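Local coordinates for aldehyde dehydrogenase (Staphylococcus aureus, PDB 6K10), which probably oxidises the carotenoid aldehyde 4,4'-diaponeurosporenal to the acid with NAD+, a step in the biosynthesis of the protective pigment staphyloxanthin, at residues K19-T24 with G139-I144; S303-A308 with G346-I351. The protein carries 1 engineered substitution. One frame throughout, in Å; residues are numbered along the deposited sequence.

Contact 1 of 2, residues K19-T24 with G139-I144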
loop_
_atom_site.group_PDB
_atom_site.type_symbol
_atom_site.label_atom_id
_atom_site.label_comp_id
_atom_site.label_asym_id
_atom_site.label_seq_id
_atom_site.Cartn_x
_atom_site.Cartn_y
_atom_site.Cartn_z
ATOM N N LYS A 19 -1.455 -14.278 18.147
ATOM C CA LYS A 19 -2.500 -14.674 17.207
ATOM C C LYS A 19 -3.735 -15.172 17.945
ATOM O O LYS A 19 -4.868 -14.825 17.592
ATOM C CB LYS A 19 -1.975 -15.757 16.265
ATOM C CG LYS A 19 -1.091 -15.242 15.146
ATOM N N ALA A 20 -3.529 -15.996 18.975
ATOM C CA ALA A 20 -4.653 -16.545 19.724
ATOM C C ALA A 20 -5.474 -15.441 20.375
ATOM O O ALA A 20 -6.709 -15.494 20.371
ATOM C CB ALA A 20 -4.151 -17.538 20.773
ATOM N N PHE A 21 -4.809 -14.422 20.930
ATOM C CA PHE A 21 -5.553 -13.324 21.539
ATOM C C PHE A 21 -6.334 -12.536 20.496
ATOM O O PHE A 21 -7.468 -12.115 20.755
ATOM C CB PHE A 21 -4.627 -12.391 22.314
ATOM C CG PHE A 21 -5.358 -11.281 23.019
ATOM C CD1 PHE A 21 -6.175 -11.554 24.104
ATOM C CD2 PHE A 21 -5.254 -9.973 22.578
ATOM C CE1 PHE A 21 -6.862 -10.539 24.748
ATOM C CE2 PHE A 21 -5.938 -8.954 23.219
ATOM C CZ PHE A 21 -6.743 -9.239 24.304
ATOM N N PHE A 22 -5.745 -12.310 19.316
ATOM C CA PHE A 22 -6.499 -11.645 18.258
ATOM C C PHE A 22 -7.738 -12.445 17.885
ATOM O O PHE A 22 -8.799 -11.872 17.617
ATOM C CB PHE A 22 -5.638 -11.425 17.015
ATOM C CG PHE A 22 -6.383 -10.748 15.898
ATOM C CD1 PHE A 22 -6.617 -9.383 15.934
ATOM C CD2 PHE A 22 -6.898 -11.484 14.842
ATOM C CE1 PHE A 22 -7.324 -8.759 14.921
ATOM C CE2 PHE A 22 -7.605 -10.867 13.826
ATOM C CZ PHE A 22 -7.819 -9.502 13.867
ATOM N N ASN A 23 -7.622 -13.774 17.869
ATOM C CA ASN A 23 -8.739 -14.625 17.487
ATOM C C ASN A 23 -9.904 -14.559 18.467
ATOM O O ASN A 23 -10.997 -15.023 18.127
ATOM C CB ASN A 23 -8.263 -16.071 17.333
ATOM C CG ASN A 23 -7.414 -16.274 16.091
ATOM O OD1 ASN A 23 -7.489 -15.491 15.143
ATOM N ND2 ASN A 23 -6.605 -17.326 16.090
ATOM N N THR A 24 -9.709 -13.991 19.661
ATOM C CA THR A 24 -10.813 -13.820 20.601
ATOM C C THR A 24 -11.746 -12.677 20.219
ATOM O O THR A 24 -12.807 -12.540 20.839
ATOM C CB THR A 24 -10.285 -13.578 22.020
ATOM O OG1 THR A 24 -9.659 -12.291 22.095
ATOM C CG2 THR A 24 -9.282 -14.652 22.413
ATOM N N GLY A 139 -6.868 -1.890 15.620
ATOM C CA GLY A 139 -7.430 -3.096 16.192
ATOM C C GLY A 139 -6.564 -4.330 16.109
ATOM O O GLY A 139 -7.096 -5.446 16.119
ATOM N N ASN A 140 -5.250 -4.172 16.036
ATOM C CA ASN A 140 -4.338 -5.296 15.894
ATOM C C ASN A 140 -3.732 -5.674 17.241
ATOM O O ASN A 140 -3.809 -4.930 18.222
ATOM C CB ASN A 140 -3.225 -4.952 14.899
ATOM C CG ASN A 140 -3.758 -4.586 13.529
ATOM O OD1 ASN A 140 -3.941 -5.448 12.671
ATOM N ND2 ASN A 140 -4.018 -3.300 13.320
ATOM N N THR A 141 -3.139 -6.861 17.283
ATOM C CA THR A 141 -2.132 -7.188 18.279
ATOM C C THR A 141 -0.764 -6.929 17.660
ATOM O O THR A 141 -0.629 -6.813 16.440
ATOM C CB THR A 141 -2.243 -8.643 18.746
ATOM O OG1 THR A 141 -1.867 -9.522 17.679
ATOM C CG2 THR A 141 -3.666 -8.960 19.181
ATOM N N ALA A 142 0.256 -6.824 18.508
ATOM C CA ALA A 142 1.540 -6.359 18.005
ATOM C C ALA A 142 2.696 -7.011 18.746
ATOM O O ALA A 142 2.614 -7.296 19.944
ATOM C CB ALA A 142 1.658 -4.834 18.111
ATOM N N ILE A 143 3.778 -7.232 18.005
ATOM C CA ILE A 143 5.068 -7.635 18.547
ATOM C C ILE A 143 6.087 -6.597 18.100
ATOM O O ILE A 143 6.151 -6.255 16.912
ATOM C CB ILE A 143 5.470 -9.046 18.080
ATOM C CG1 ILE A 143 4.547 -10.091 18.708
ATOM C CG2 ILE A 143 6.918 -9.338 18.430
ATOM C CD1 ILE A 143 4.797 -11.495 18.216
ATOM N N ILE A 144 6.868 -6.089 19.047
ATOM C CA ILE A 144 7.799 -4.994 18.806
ATOM C C ILE A 144 9.218 -5.525 18.935
ATOM O O ILE A 144 9.535 -6.243 19.890
ATOM C CB ILE A 144 7.565 -3.830 19.785
ATOM C CG1 ILE A 144 6.128 -3.318 19.682
ATOM C CG2 ILE A 144 8.555 -2.703 19.528
ATOM C CD1 ILE A 144 5.693 -2.502 20.882
#
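The carbonyl oxygen of F21, whose ring touches T141, is gripped twice by T24. T24 OG1 donates to F21 O at 2.6 Å, in the carbonyl plane with a C=O...donor angle of 150°. T24 N reaches the same F21 O at 3.1 Å. These bonds fold the chain back on F21 as helix 10-23 runs out. They also bring T24 OG1 over one face of the F21 ring, near its rim and 4.0 Å above the ring plane.

Across the contact no hydrogen bond forms. The methyl of T141 does most of the work. T141 CG2 lies at the edge of the F21 ring, near its plane, 3.9 Å from F21 CD2. The same T141 CG2 rests on the neighbouring side chain, 3.8 Å from F22 CB. One methyl thus fits against two successive phenylalanines. F22 stands with CG opposite its backbone N (chi1 180°), which carries the ring on past T141 to G139. There the ring meets an oxygen edge-on. F22 CE1 is 3.5 Å from G139 O, and that oxygen lies in the ring plane.

G139 O and T141 OG1 both find hydrogen-bond partners outside the two segments. G139 O accepts a hydrogen bond from T27 OG1. T141 turns OG1 between its backbone N and carbonyl carbon (chi1 69°), and OG1 is hydrogen-bonded to T114 OG1 and to S18 OG.

G139 has positive phi in a Schellman motif ending helix 126-138, and the chain then enters strand 141-145. That strand runs parallel between strands 104-118 and 170-172, and with 104-118 and helix 126-138 it makes a beta-alpha-beta crossover. Helix 10-23 covers it on the T141 side, while A142 and I144 pack on helix 126-138.

Contact 2 of 2, residues S303-A308 with G346-I351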
loop_
_atom_site.group_PDB
_atom_site.type_symbol
_atom_site.label_atom_id
_atom_site.label_comp_id
_atom_site.label_asym_id
_atom_site.label_seq_id
_atom_site.Cartn_x
_atom_site.Cartn_y
_atom_site.Cartn_z
ATOM N N SER A 303 36.137 7.726 10.186
ATOM C CA SER A 303 36.769 7.282 8.949
ATOM C C SER A 303 36.405 8.209 7.795
ATOM O O SER A 303 37.261 8.563 6.976
ATOM C CB SER A 303 36.362 5.841 8.636
ATOM O OG SER A 303 37.091 5.332 7.531
ATOM N N LEU A 304 35.138 8.626 7.725
ATOM C CA LEU A 304 34.726 9.580 6.700
ATOM C C LEU A 304 35.396 10.934 6.905
ATOM O O LEU A 304 35.792 11.589 5.933
ATOM C CB LEU A 304 33.204 9.720 6.701
ATOM C CG LEU A 304 32.448 8.517 6.132
ATOM C CD1 LEU A 304 30.990 8.532 6.562
ATOM C CD2 LEU A 304 32.552 8.504 4.615
ATOM N N LEU A 305 35.525 11.374 8.162
ATOM C CA LEU A 305 36.262 12.602 8.450
ATOM C C LEU A 305 37.689 12.514 7.928
ATOM O O LEU A 305 38.202 13.460 7.319
ATOM C CB LEU A 305 36.275 12.874 9.956
ATOM C CG LEU A 305 35.117 13.599 10.639
ATOM C CD1 LEU A 305 35.403 13.719 12.130
ATOM C CD2 LEU A 305 34.897 14.972 10.026
ATOM N N ASN A 306 38.348 11.379 8.171
ATOM C CA ASN A 306 39.717 11.197 7.703
ATOM C C ASN A 306 39.791 11.253 6.182
ATOM O O ASN A 306 40.742 11.809 5.620
ATOM C CB ASN A 306 40.270 9.872 8.227
ATOM C CG ASN A 306 41.688 9.608 7.767
ATOM O OD1 ASN A 306 42.644 10.155 8.315
ATOM N ND2 ASN A 306 41.832 8.760 6.755
ATOM N N SER A 307 38.791 10.691 5.499
ATOM C CA SER A 307 38.775 10.715 4.040
ATOM C C SER A 307 38.617 12.128 3.494
ATOM O O SER A 307 39.156 12.443 2.427
ATOM C CB SER A 307 37.650 9.824 3.512
ATOM O OG SER A 307 36.387 10.448 3.682
ATOM N N ALA A 308 37.887 12.989 4.204
ATOM C CA ALA A 308 37.600 14.344 3.754
ATOM C C ALA A 308 38.431 15.391 4.488
ATOM O O ALA A 308 38.037 16.561 4.541
ATOM C CB ALA A 308 36.112 14.644 3.921
ATOM N N GLY A 346 25.084 11.311 10.114
ATOM C CA GLY A 346 25.954 11.921 11.088
ATOM C C GLY A 346 26.162 13.393 10.799
ATOM O O GLY A 346 25.668 13.926 9.801
ATOM N N PRO A 347 26.916 14.082 11.664
ATOM C CA PRO A 347 27.050 15.543 11.584
ATOM C C PRO A 347 28.155 16.009 10.637
ATOM O O PRO A 347 28.938 16.910 10.960
ATOM C CB PRO A 347 27.349 15.930 13.028
ATOM C CG PRO A 347 28.153 14.771 13.537
ATOM C CD PRO A 347 27.641 13.535 12.827
ATOM N N ILE A 348 28.231 15.393 9.463
ATOM C CA ILE A 348 29.129 15.816 8.397
ATOM C C ILE A 348 28.269 16.290 7.236
ATOM O O ILE A 348 27.399 15.550 6.762
ATOM C CB ILE A 348 30.068 14.679 7.958
ATOM C CG1 ILE A 348 30.821 14.109 9.161
ATOM C CG2 ILE A 348 31.045 15.185 6.913
ATOM C CD1 ILE A 348 31.708 12.930 8.821
ATOM N N LEU A 349 28.506 17.517 6.781
ATOM C CA LEU A 349 27.688 18.131 5.736
ATOM C C LEU A 349 28.554 18.522 4.546
ATOM O O LEU A 349 29.188 19.594 4.559
ATOM C CB LEU A 349 26.945 19.348 6.284
ATOM C CG LEU A 349 25.915 19.983 5.350
ATOM C CD1 LEU A 349 24.827 18.980 4.985
ATOM C CD2 LEU A 349 25.315 21.213 6.004
ATOM N N PRO A 350 28.618 17.696 3.505
ATOM C CA PRO A 350 29.397 18.059 2.316
ATOM C C PRO A 350 28.647 19.059 1.452
ATOM O O PRO A 350 27.421 19.013 1.331
ATOM C CB PRO A 350 29.572 16.722 1.583
ATOM C CG PRO A 350 28.442 15.875 2.058
ATOM C CD PRO A 350 28.115 16.314 3.452
ATOM N N ILE A 351 29.404 19.961 0.836
ATOM C CA ILE A 351 28.851 21.038 0.022
ATOM C C ILE A 351 29.436 20.921 -1.381
ATOM O O ILE A 351 30.654 21.038 -1.562
ATOM C CB ILE A 351 29.146 22.415 0.636
ATOM C CG1 ILE A 351 28.466 22.535 2.004
ATOM C CG2 ILE A 351 28.695 23.532 -0.291
ATOM C CD1 ILE A 351 28.945 23.707 2.824
#
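No aromatic ring or other flat group carries this contact; I348 meets L304 and L305 through aliphatic carbons alone. The tip of I348 makes the closest touches. I348 CD1 lies 3.9 Å from L305 CG and 4.0 Å from L305 CD2, so it rests against the branch point and one methyl. L304 offers its stem instead, with L304 CB 4.1 Å from I348 CD1. The side chains of L305 and I348 cross at a slant.

I348 reaches the helix because its longer branch is fully stretched. CG1 stands opposite the carbonyl carbon (chi1 -54°) and CD1 continues straight outward (chi2 177°). L305 leaves its helix along the flank rather than head-on, but its branch swings in towards the strand.

The helix end is held by a shared acceptor. L304 O receives A308 N at 3.1 Å and S307 OG at 2.6 Å. The hydroxyl comes in at a C=O...donor angle of 122°, somewhat tilted from the carbonyl plane. A308 is the first residue to leave helical geometry.

On the strand side, I348 O and G346 O both accept hydrogen bonds from K243 NZ, so one lysine ties the loop to the start of the strand. L305 also touches T328, and I348 touches L330, both on strand 324-330. L349 points the other way, to I239 and K243 of helix 232-244.

Helices thus cover both faces of a mainly parallel sheet, the three-layer alpha/beta/alpha build of the aldehyde dehydrogenase catalytic domain. G346 and P347 close the Glu-Ile-Phe-Gly-Pro sequence familiar in this family, and strand 348-354 follows directly.

Contact 1 and contact 2 lie on opposite sides of the chain's centre. Their centres are about 45 Å apart and their nearest atoms about 24 Å apart, so they do not touch. They come in series along the chain: contact 1 closes before contact 2 opens. They share no helix, strand or sheet. Strand 141-145 belongs to the first sheet, which also holds strand 214-217 with the predicted active-site E217. Strand 348-354 belongs to the second, beside strand 256-260, which follows S251, an engineered residue at the other predicted active-site position. Each contact packs a helix on its own sheet, away from both sites.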